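Local coordinates for DNA damage response protein Rtt109, putative (Neosartorya fumigata, PDB 5ZB9) that probably transfers the acetyl group of acetyl-CoA to a lysine of histone H3, in a reaction that depends on the chaperone Asf1, at residues 138-142 / 314-318; 13-18 / 109-115; 97-102 / 436-442; 238-242 / 254-258. All blocks are in the same frame, centred on the assembly; numbering follows the deposited sequence.

Contact 1: 138-142 / 314-318; sequences LFARA and RLVGF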
# COMPACT_ATOMS: atom_id res chain seq x y z
N LEU A 138 0.14 3.87 1.54
CA LEU A 138 -0.72 4.11 0.39
C LEU A 138 -1.08 5.59 0.33
O LEU A 138 -1.00 6.29 1.33
CB LEU A 138 -1.99 3.26 0.46
CG LEU A 138 -2.94 3.55 1.62
CD1 LEU A 138 -3.96 4.67 1.30
CD2 LEU A 138 -3.66 2.29 2.07
N PHE A 139 -1.51 6.05 -0.84
CA PHE A 139 -2.15 7.36 -0.92
C PHE A 139 -3.59 7.14 -1.35
O PHE A 139 -3.88 6.24 -2.13
CB PHE A 139 -1.40 8.31 -1.86
CG PHE A 139 -1.42 7.92 -3.31
CD1 PHE A 139 -0.39 7.16 -3.85
CD2 PHE A 139 -2.46 8.33 -4.14
CE1 PHE A 139 -0.41 6.81 -5.21
CE2 PHE A 139 -2.48 7.98 -5.49
CZ PHE A 139 -1.46 7.22 -6.02
N ALA A 140 -4.50 7.94 -0.82
CA ALA A 140 -5.92 7.75 -1.10
C ALA A 140 -6.49 8.93 -1.86
O ALA A 140 -6.42 10.06 -1.38
CB ALA A 140 -6.69 7.54 0.20
N ARG A 141 -7.03 8.66 -3.04
CA ARG A 141 -7.72 9.67 -3.84
C ARG A 141 -8.51 9.00 -4.95
O ARG A 141 -8.10 7.97 -5.48
CB ARG A 141 -6.72 10.67 -4.42
CG ARG A 141 -5.80 10.11 -5.49
CD ARG A 141 -4.76 11.14 -5.91
NE ARG A 141 -5.40 12.33 -6.45
CZ ARG A 141 -5.51 12.61 -7.74
NH1 ARG A 141 -4.99 11.78 -8.64
NH2 ARG A 141 -6.12 13.72 -8.14
N ALA A 142 -9.65 9.58 -5.30
CA ALA A 142 -10.42 9.11 -6.45
C ALA A 142 -9.68 9.45 -7.73
O ALA A 142 -9.20 10.57 -7.89
CB ALA A 142 -11.80 9.74 -6.45
N ARG A 314 -10.31 18.99 -4.53
CA ARG A 314 -9.67 17.68 -4.49
C ARG A 314 -8.88 17.46 -3.19
O ARG A 314 -8.30 18.40 -2.65
CB ARG A 314 -8.74 17.50 -5.70
CG ARG A 314 -9.42 17.58 -7.06
CD ARG A 314 -10.61 16.64 -7.16
NE ARG A 314 -10.28 15.27 -6.79
CZ ARG A 314 -9.85 14.33 -7.63
NH1 ARG A 314 -9.70 14.62 -8.92
NH2 ARG A 314 -9.57 13.11 -7.19
N LEU A 315 -8.87 16.23 -2.70
CA LEU A 315 -8.01 15.88 -1.57
C LEU A 315 -7.28 14.57 -1.85
O LEU A 315 -7.76 13.74 -2.62
CB LEU A 315 -8.80 15.76 -0.27
CG LEU A 315 -9.46 17.01 0.33
CD1 LEU A 315 -10.30 16.64 1.54
CD2 LEU A 315 -8.41 18.06 0.69
N VAL A 316 -6.12 14.40 -1.23
CA VAL A 316 -5.47 13.11 -1.18
C VAL A 316 -4.98 12.88 0.25
O VAL A 316 -4.52 13.81 0.91
CB VAL A 316 -4.30 12.99 -2.20
CG1 VAL A 316 -3.52 14.27 -2.27
CG2 VAL A 316 -3.39 11.83 -1.87
N GLY A 317 -5.15 11.66 0.74
CA GLY A 317 -4.63 11.32 2.05
C GLY A 317 -3.42 10.42 1.91
O GLY A 317 -3.39 9.53 1.05
N PHE A 318 -2.42 10.64 2.75
CA PHE A 318 -1.25 9.77 2.78
C PHE A 318 -1.22 9.00 4.07
O PHE A 318 -1.31 9.57 5.16
CB PHE A 318 0.02 10.59 2.59
CG PHE A 318 0.03 11.41 1.34
CD1 PHE A 318 0.32 10.84 0.12
CD2 PHE A 318 -0.29 12.76 1.38
CE1 PHE A 318 0.31 11.58 -1.04
CE2 PHE A 318 -0.29 13.52 0.22
CZ PHE A 318 0.01 12.92 -0.99
O HOH W 1 -6.83 14.26 -5.20
O HOH W 2 -8.80 12.05 -10.40

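Contact 2: 13-18 / 109-115; sequences LAKVLP and VSLLRLI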
# COMPACT_ATOMS: atom_id res chain seq x y z
N LEU A 13 -8.44 -15.67 3.80
CA LEU A 13 -9.56 -14.96 3.21
C LEU A 13 -10.88 -15.64 3.54
O LEU A 13 -11.90 -14.98 3.75
CB LEU A 13 -9.35 -14.87 1.69
CG LEU A 13 -10.31 -14.02 0.86
CD1 LEU A 13 -10.33 -12.59 1.36
CD2 LEU A 13 -9.87 -14.07 -0.59
N ALA A 14 -10.86 -16.97 3.57
CA ALA A 14 -12.05 -17.76 3.85
C ALA A 14 -12.55 -17.51 5.26
O ALA A 14 -13.76 -17.49 5.51
CB ALA A 14 -11.76 -19.24 3.66
N LYS A 15 -11.62 -17.32 6.18
CA LYS A 15 -11.95 -17.08 7.58
C LYS A 15 -12.64 -15.73 7.83
O LYS A 15 -13.37 -15.59 8.81
CB LYS A 15 -10.70 -17.16 8.45
CG LYS A 15 -10.07 -18.53 8.55
CD LYS A 15 -9.05 -18.51 9.68
CE LYS A 15 -8.15 -19.72 9.66
NZ LYS A 15 -7.10 -19.60 8.62
N VAL A 16 -12.41 -14.74 6.97
CA VAL A 16 -12.99 -13.41 7.20
C VAL A 16 -14.25 -13.17 6.36
O VAL A 16 -15.07 -12.33 6.72
CB VAL A 16 -11.97 -12.27 6.92
CG1 VAL A 16 -10.68 -12.51 7.69
CG2 VAL A 16 -11.69 -12.11 5.44
N LEU A 17 -14.40 -13.90 5.27
CA LEU A 17 -15.58 -13.71 4.41
C LEU A 17 -16.80 -14.34 5.05
O LEU A 17 -16.71 -15.37 5.70
CB LEU A 17 -15.35 -14.30 3.01
CG LEU A 17 -14.34 -13.57 2.12
CD1 LEU A 17 -14.14 -14.29 0.81
CD2 LEU A 17 -14.78 -12.13 1.87
N PRO A 18 -17.97 -13.70 4.89
CA PRO A 18 -19.20 -14.26 5.44
C PRO A 18 -19.50 -15.66 4.91
O PRO A 18 -19.24 -15.95 3.74
CB PRO A 18 -20.27 -13.27 4.98
CG PRO A 18 -19.53 -11.98 4.79
CD PRO A 18 -18.17 -12.36 4.30
N VAL A 109 -21.63 -6.10 4.54
CA VAL A 109 -20.26 -5.67 4.82
C VAL A 109 -19.51 -5.50 3.50
O VAL A 109 -19.75 -6.25 2.55
CB VAL A 109 -19.51 -6.67 5.73
CG1 VAL A 109 -20.03 -6.61 7.16
CG2 VAL A 109 -19.61 -8.09 5.17
N SER A 110 -18.63 -4.50 3.42
CA SER A 110 -17.89 -4.29 2.18
C SER A 110 -16.95 -5.48 2.00
O SER A 110 -15.93 -5.59 2.68
CB SER A 110 -17.10 -2.96 2.19
OG SER A 110 -16.53 -2.64 0.91
N LEU A 111 -17.32 -6.37 1.09
CA LEU A 111 -16.45 -7.47 0.71
C LEU A 111 -15.11 -6.93 0.24
O LEU A 111 -14.07 -7.51 0.53
CB LEU A 111 -17.08 -8.31 -0.40
CG LEU A 111 -18.24 -9.19 0.06
CD1 LEU A 111 -18.80 -9.98 -1.12
CD2 LEU A 111 -17.77 -10.12 1.17
N LEU A 112 -15.14 -5.81 -0.48
CA LEU A 112 -13.91 -5.24 -0.99
C LEU A 112 -13.01 -4.79 0.16
O LEU A 112 -11.78 -4.94 0.09
CB LEU A 112 -14.20 -4.08 -1.94
CG LEU A 112 -15.16 -4.39 -3.09
CD1 LEU A 112 -15.09 -3.31 -4.16
CD2 LEU A 112 -14.89 -5.76 -3.70
N ARG A 113 -13.60 -4.27 1.24
CA ARG A 113 -12.81 -3.89 2.40
C ARG A 113 -12.19 -5.12 3.04
O ARG A 113 -11.01 -5.13 3.38
CB ARG A 113 -13.64 -3.11 3.43
CG ARG A 113 -12.86 -2.73 4.69
CD ARG A 113 -13.67 -1.87 5.68
NE ARG A 113 -14.91 -2.50 6.12
CZ ARG A 113 -14.98 -3.55 6.94
NH1 ARG A 113 -13.87 -4.10 7.42
NH2 ARG A 113 -16.16 -4.05 7.28
N LEU A 114 -13.00 -6.17 3.20
CA LEU A 114 -12.53 -7.41 3.82
C LEU A 114 -11.39 -8.05 3.03
O LEU A 114 -10.39 -8.51 3.60
CB LEU A 114 -13.69 -8.40 3.96
CG LEU A 114 -14.69 -8.02 5.05
CD1 LEU A 114 -15.82 -9.03 5.11
CD2 LEU A 114 -13.98 -7.94 6.40
N ILE A 115 -11.54 -8.07 1.71
CA ILE A 115 -10.53 -8.62 0.83
C ILE A 115 -9.21 -7.84 0.93
O ILE A 115 -8.16 -8.44 1.14
CB ILE A 115 -11.01 -8.64 -0.63
CG1 ILE A 115 -12.18 -9.62 -0.78
CG2 ILE A 115 -9.87 -9.03 -1.57
CD1 ILE A 115 -12.82 -9.58 -2.14

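Contact 3: 97-102 / 436-442; sequences TGYLHL and FNTKHKA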
# COMPACT_ATOMS: atom_id res chain seq x y z
N THR A 97 -14.97 -3.55 -10.49
CA THR A 97 -15.52 -3.56 -11.83
C THR A 97 -16.98 -3.13 -11.79
O THR A 97 -17.51 -2.59 -12.76
CB THR A 97 -15.40 -4.93 -12.49
OG1 THR A 97 -16.00 -5.92 -11.64
CG2 THR A 97 -13.95 -5.28 -12.72
N GLY A 98 -17.63 -3.37 -10.66
CA GLY A 98 -19.01 -3.00 -10.49
C GLY A 98 -19.95 -4.17 -10.68
O GLY A 98 -21.17 -3.99 -10.69
N TYR A 99 -19.40 -5.37 -10.80
CA TYR A 99 -20.21 -6.56 -11.07
C TYR A 99 -20.42 -7.44 -9.84
O TYR A 99 -20.96 -8.54 -9.94
CB TYR A 99 -19.59 -7.37 -12.21
CG TYR A 99 -19.62 -6.58 -13.49
CD1 TYR A 99 -20.82 -6.37 -14.17
CD2 TYR A 99 -18.47 -6.00 -14.00
CE1 TYR A 99 -20.86 -5.62 -15.33
CE2 TYR A 99 -18.50 -5.25 -15.16
CZ TYR A 99 -19.70 -5.06 -15.82
OH TYR A 99 -19.74 -4.32 -16.97
N LEU A 100 -20.01 -6.94 -8.68
CA LEU A 100 -20.18 -7.67 -7.43
C LEU A 100 -21.65 -7.97 -7.15
O LEU A 100 -21.96 -8.96 -6.48
CB LEU A 100 -19.57 -6.88 -6.28
CG LEU A 100 -19.74 -7.44 -4.87
CD1 LEU A 100 -19.19 -8.86 -4.78
CD2 LEU A 100 -19.07 -6.54 -3.84
N HIS A 101 -22.54 -7.14 -7.68
CA HIS A 101 -23.98 -7.32 -7.45
C HIS A 101 -24.52 -8.62 -8.06
O HIS A 101 -25.56 -9.12 -7.63
CB HIS A 101 -24.76 -6.12 -7.99
CG HIS A 101 -24.73 -6.00 -9.48
ND1 HIS A 101 -23.72 -5.35 -10.15
CD2 HIS A 101 -25.60 -6.42 -10.43
CE1 HIS A 101 -23.95 -5.40 -11.45
NE2 HIS A 101 -25.09 -6.04 -11.65
N LEU A 102 -23.80 -9.18 -9.03
CA LEU A 102 -24.19 -10.45 -9.64
C LEU A 102 -23.96 -11.64 -8.72
O LEU A 102 -24.20 -12.79 -9.10
CB LEU A 102 -23.43 -10.67 -10.95
CG LEU A 102 -23.62 -9.58 -12.00
CD1 LEU A 102 -22.76 -9.88 -13.21
CD2 LEU A 102 -25.09 -9.47 -12.38
N PHE A 436 -14.72 -3.98 -19.84
CA PHE A 436 -15.60 -4.32 -18.71
C PHE A 436 -16.86 -3.47 -18.69
O PHE A 436 -17.53 -3.38 -17.65
CB PHE A 436 -14.83 -4.19 -17.38
CG PHE A 436 -13.68 -5.15 -17.26
CD1 PHE A 436 -12.41 -4.78 -17.70
CD2 PHE A 436 -13.86 -6.42 -16.75
CE1 PHE A 436 -11.36 -5.67 -17.62
CE2 PHE A 436 -12.81 -7.32 -16.66
CZ PHE A 436 -11.56 -6.94 -17.10
N ASN A 437 -17.19 -2.88 -19.83
CA ASN A 437 -18.37 -2.03 -19.97
C ASN A 437 -19.70 -2.70 -19.65
O ASN A 437 -20.56 -2.11 -19.01
CB ASN A 437 -18.44 -1.47 -21.38
CG ASN A 437 -17.28 -0.56 -21.69
OD1 ASN A 437 -16.27 -0.98 -22.25
ND2 ASN A 437 -17.42 0.70 -21.32
N THR A 438 -19.87 -3.93 -20.12
CA THR A 438 -21.11 -4.67 -19.88
C THR A 438 -20.81 -6.01 -19.22
O THR A 438 -19.68 -6.48 -19.24
CB THR A 438 -21.89 -4.92 -21.18
OG1 THR A 438 -21.21 -5.92 -21.96
CG2 THR A 438 -22.02 -3.64 -21.99
N LYS A 439 -21.84 -6.61 -18.64
CA LYS A 439 -21.71 -7.92 -18.01
C LYS A 439 -21.07 -8.93 -18.94
O LYS A 439 -20.11 -9.61 -18.57
CB LYS A 439 -23.08 -8.42 -17.55
CG LYS A 439 -23.06 -9.83 -17.00
CD LYS A 439 -24.38 -10.22 -16.37
CE LYS A 439 -25.50 -10.28 -17.41
NZ LYS A 439 -26.80 -10.68 -16.79
N HIS A 440 -21.58 -9.01 -20.17
CA HIS A 440 -21.11 -10.02 -21.11
C HIS A 440 -19.65 -9.79 -21.52
O HIS A 440 -18.89 -10.74 -21.62
CB HIS A 440 -22.01 -10.06 -22.35
CG HIS A 440 -23.39 -10.55 -22.07
ND1 HIS A 440 -24.40 -10.51 -23.01
CD2 HIS A 440 -23.94 -11.09 -20.95
CE1 HIS A 440 -25.51 -11.00 -22.48
NE2 HIS A 440 -25.25 -11.36 -21.24
N LYS A 441 -19.27 -8.53 -21.73
CA LYS A 441 -17.90 -8.21 -22.11
C LYS A 441 -16.92 -8.46 -20.96
O LYS A 441 -15.79 -8.91 -21.19
CB LYS A 441 -17.81 -6.77 -22.59
CG LYS A 441 -18.74 -6.45 -23.76
CD LYS A 441 -18.75 -4.97 -24.11
CE LYS A 441 -18.21 -4.73 -25.51
NZ LYS A 441 -16.86 -5.32 -25.70
N ALA A 442 -17.35 -8.17 -19.74
CA ALA A 442 -16.50 -8.37 -18.56
C ALA A 442 -16.28 -9.86 -18.29
O ALA A 442 -15.17 -10.29 -17.95
CB ALA A 442 -17.11 -7.68 -17.34

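Contact 4: 238-242 / 254-258; sequences SYPLH and CLVPR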
# COMPACT_ATOMS: atom_id res chain seq x y z
N SER A 238 0.31 12.91 11.65
CA SER A 238 1.66 13.37 11.33
C SER A 238 2.41 12.39 10.44
O SER A 238 1.89 11.33 10.09
CB SER A 238 2.45 13.63 12.62
OG SER A 238 2.39 12.50 13.48
N TYR A 239 3.63 12.76 10.08
CA TYR A 239 4.51 11.91 9.29
C TYR A 239 5.60 11.32 10.18
O TYR A 239 6.34 12.05 10.83
CB TYR A 239 5.12 12.72 8.15
CG TYR A 239 6.14 11.97 7.31
CD1 TYR A 239 5.77 10.88 6.55
CD2 TYR A 239 7.46 12.39 7.27
CE1 TYR A 239 6.70 10.21 5.78
CE2 TYR A 239 8.39 11.73 6.50
CZ TYR A 239 8.01 10.64 5.76
OH TYR A 239 8.94 9.97 5.00
N PRO A 240 5.70 9.98 10.22
CA PRO A 240 6.59 9.27 11.14
C PRO A 240 8.06 9.36 10.72
O PRO A 240 8.69 8.33 10.51
CB PRO A 240 6.09 7.83 11.06
CG PRO A 240 5.63 7.71 9.63
CD PRO A 240 5.00 9.05 9.31
N LEU A 241 8.56 10.59 10.60
CA LEU A 241 9.90 10.87 10.09
C LEU A 241 11.04 10.08 10.74
O LEU A 241 11.87 9.50 10.05
CB LEU A 241 10.19 12.37 10.23
CG LEU A 241 11.62 12.80 9.92
CD1 LEU A 241 11.97 12.55 8.45
CD2 LEU A 241 11.78 14.26 10.28
N HIS A 242 11.07 10.06 12.07
CA HIS A 242 12.18 9.44 12.78
C HIS A 242 12.19 7.93 12.70
O HIS A 242 13.22 7.31 12.95
CB HIS A 242 12.18 9.92 14.23
CG HIS A 242 12.47 11.38 14.37
ND1 HIS A 242 11.48 12.33 14.42
CD2 HIS A 242 13.65 12.05 14.38
CE1 HIS A 242 12.03 13.53 14.50
NE2 HIS A 242 13.35 13.39 14.47
N CYS A 254 15.24 14.09 0.72
CA CYS A 254 15.69 12.76 1.12
C CYS A 254 14.76 12.11 2.14
O CYS A 254 14.90 10.94 2.46
CB CYS A 254 17.10 12.81 1.71
SG CYS A 254 18.34 13.66 0.71
N LEU A 255 13.81 12.89 2.64
CA LEU A 255 13.02 12.48 3.80
C LEU A 255 11.65 11.92 3.43
O LEU A 255 10.94 11.43 4.30
CB LEU A 255 12.87 13.66 4.75
CG LEU A 255 14.21 14.28 5.18
CD1 LEU A 255 14.00 15.39 6.20
CD2 LEU A 255 15.16 13.21 5.71
N VAL A 256 11.28 12.01 2.15
CA VAL A 256 9.96 11.56 1.68
C VAL A 256 10.08 10.40 0.68
O VAL A 256 10.88 10.45 -0.24
CB VAL A 256 9.21 12.71 1.00
CG1 VAL A 256 7.82 12.28 0.58
CG2 VAL A 256 9.14 13.91 1.93
N PRO A 257 9.28 9.34 0.87
CA PRO A 257 9.45 8.19 -0.04
C PRO A 257 8.84 8.44 -1.42
O PRO A 257 7.81 9.09 -1.53
CB PRO A 257 8.72 7.06 0.69
CG PRO A 257 7.68 7.76 1.50
CD PRO A 257 8.26 9.09 1.90
N ARG A 258 9.46 7.90 -2.46
CA ARG A 258 9.02 8.14 -3.83
C ARG A 258 8.37 6.90 -4.46
O ARG A 258 9.05 6.01 -4.96
CB ARG A 258 10.20 8.62 -4.68
CG ARG A 258 10.75 9.96 -4.21
CD ARG A 258 12.23 10.13 -4.50
NE ARG A 258 12.74 11.40 -3.97
CZ ARG A 258 12.89 12.51 -4.70
NH1 ARG A 258 12.56 12.51 -5.98
NH2 ARG A 258 13.35 13.61 -4.13

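Contact 1: 138-142 / 314-318
The guanidinium groups of R141 and R314 lie flat on each other, centres 4.7 Å apart and planes only 15° from parallel, although the two side chains that carry them cross at about a right angle. NH2 of R141 sits over one face of the R314 group. The edge of that group serves another purpose: R314 NH2 donates to A142 O at 2.7 Å, nearly in the guanidinium plane though the bond is bent (137°), and a water joins NH1 to the same carbonyl. R314 gets there by folding at chi2 and chi3, while its NE forms a salt bridge with D162 of helix 162-177. A second water, at the edge of the R141 group, accepts from R141 NE and donates to L315 O.

Beyond the arginines the segments run antiparallel as neighbouring strands of the central sheet. A140 and G317 form the hydrogen-bonded pair, A140 N to G317 O at 2.7 Å and G317 N to A140 O at 2.9 Å. F139 and F318 make the adjoining non-hydrogen-bonded pair on one face, where F139 CB meets F318 CD1 at 3.6 Å. V316 CG2, anti to its own N, lies over a face of the F318 ring and 4.0 Å from F139 CB. A140 faces the other way, onto I166 and W169.

Two like charges can stack here probably because D162 offsets part of the positive charge, and because a carbonyl and two waters take up N-H groups at the guanidinium edges, leaving the flat faces to meet.

Contact 2: 13-18 / 109-115
Helix 9-16 ends beside the start of helix 111-127, and the backbones come close, the CA atoms of V16 and L114 lying 6.9 Å apart, but no hydrogen bond joins them. L13 O accepts from both V16 N and L17 N in the last turn of the first helix, after which the chain leaves through L17 and P18. S110 caps the second helix, its OG taking a weak bond from R113 N.

Side chains fill the space between. CD2 of L17 meets CD2 of L111 at 3.7 Å, the two side chains crossing at about a right angle. L114 points CD1 at CD of the P18 ring, and the same CD1 also lies 3.7 Å from V16 O. The neighbouring CG of P18 meets CG2 of V109, a poorly ordered residue. L13 holds CG anti to its backbone N (chi1 -173°), which brings CD1 to 4.0 Å from I115 CA.

L112 and R113, which bind CoA, take no part across this contact, and R113 instead packs on W168 and R171. The side-chain pairs are all apolar: shape, without directional bonds, seats the N-terminal helix against the helix that carries these cofactor residues.

Contact 3: 97-102 / 436-442
The loop that follows strand 86-96, just after the CoA-binding residue S96, is joined here to the N-terminal end of helix 439-457. Y99 is the link. Its CG lies anti to the carbonyl carbon (chi1 -64°), directing the ring at the turn that leads into the helix, where the hydroxyl donates to F436 O over a very short 2.5 Å. This oxygen lies at the ring edge, in plane. The hydroxyl is crowded by the backbone of N437 and T438, T438 C lying 3.0 Å away, so the exact length of the short bond is doubtful.

Lower on the ring, CE2 touches A442 CB at 3.5 Å, one turn into the helix, while CE1, at the opposite edge, lies 3.6 Å from K439 CA. Both contacts come from the same side of the ring plane, so the helix start rests on one side of the phenol, and V71 of the neighbouring strand touches both Y99 and A442. L102, from the 3-10 turn, lays CD1 against the aliphatic part of K439, 3.6 Å from CD; the lysine chain is extended to that point and bends at chi3 beyond it. T97 CG2 makes a looser contact with the F436 ring, while T97 OG1 is bonded to I72 O. The F436 ring also meets F148 edge to face.

T438 supplies the N-cap, its OG1 accepting from K441 N at 3.3 Å. The arrangement is that of a capped helix start whose preceding turn is held by a buried tyrosine, fastening helix 439-457 to the loop after strand 86-96 in the acetyltransferase fold.

Contact 4: 238-242 / 254-258
Y239 and L255 make the tight part of this contact. The phenol hydroxyl donates to L255 O at 2.6 Å, in the plane of the carbonyl and at a C=O...donor angle of 151°, with the oxygen lying near the plane of the ring at its edge. P257, its side chain pointing the opposite way to that of Y239, brings CD to 3.3 Å from the same hydroxyl, so that Y239 OH meets the backbone carbonyl and the proline ring together. V256, between them in sequence, comes no closer than 3.8 Å, through its CA. With its CG anti to the backbone N (chi1 175°), the tyrosine side chain extends across to the loop. Its ring also meets W320 edge to face and touches I208 of strand 202-208.

The backbone behind it is an inverse gamma turn centred on P240, closed by a 2.7 Å bond from L241 N to Y239 O. P240 stands at the N-cap of the short helix 241-244, so the turn leads directly from the tyrosine into that helix, and the contact ties the helix start to the irregular loop that runs on to helix 266-272.

Packing is looser at L241. Its side chain crosses that of L255 at a slant, CD1 lying 4.0 Å from CB and 4.2 Å from CD1 of L255, and no polar bond joins this pair. L241 is partly exposed, whereas L255 is buried, and L297 of helix 297-304 touches Y239, L241 and V256.

Contact 1 pairs strands of the central sheet and lies closest to the middle of the chain, its centre about 12 Å away; contact 3 is the most peripheral, at about 26 Å. Contact 4 is buried, the other three only partly. Backbone bonds and arginines dominate contact 1, whereas the side-chain pairs of contact 2 are all apolar. Contacts 3 and 4 each bond a tyrosine hydroxyl to a backbone carbonyl, but in contact 3 the carbonyl precedes a helix, in contact 4 the tyrosine does; their centres lie about 40 Å apart. Contacts 2 and 3 touch, L111 CD1 meeting L100 CD1 at 3.8 Å. Helix 111-127 of contact 2 leads on to strand 133-140 of contact 1.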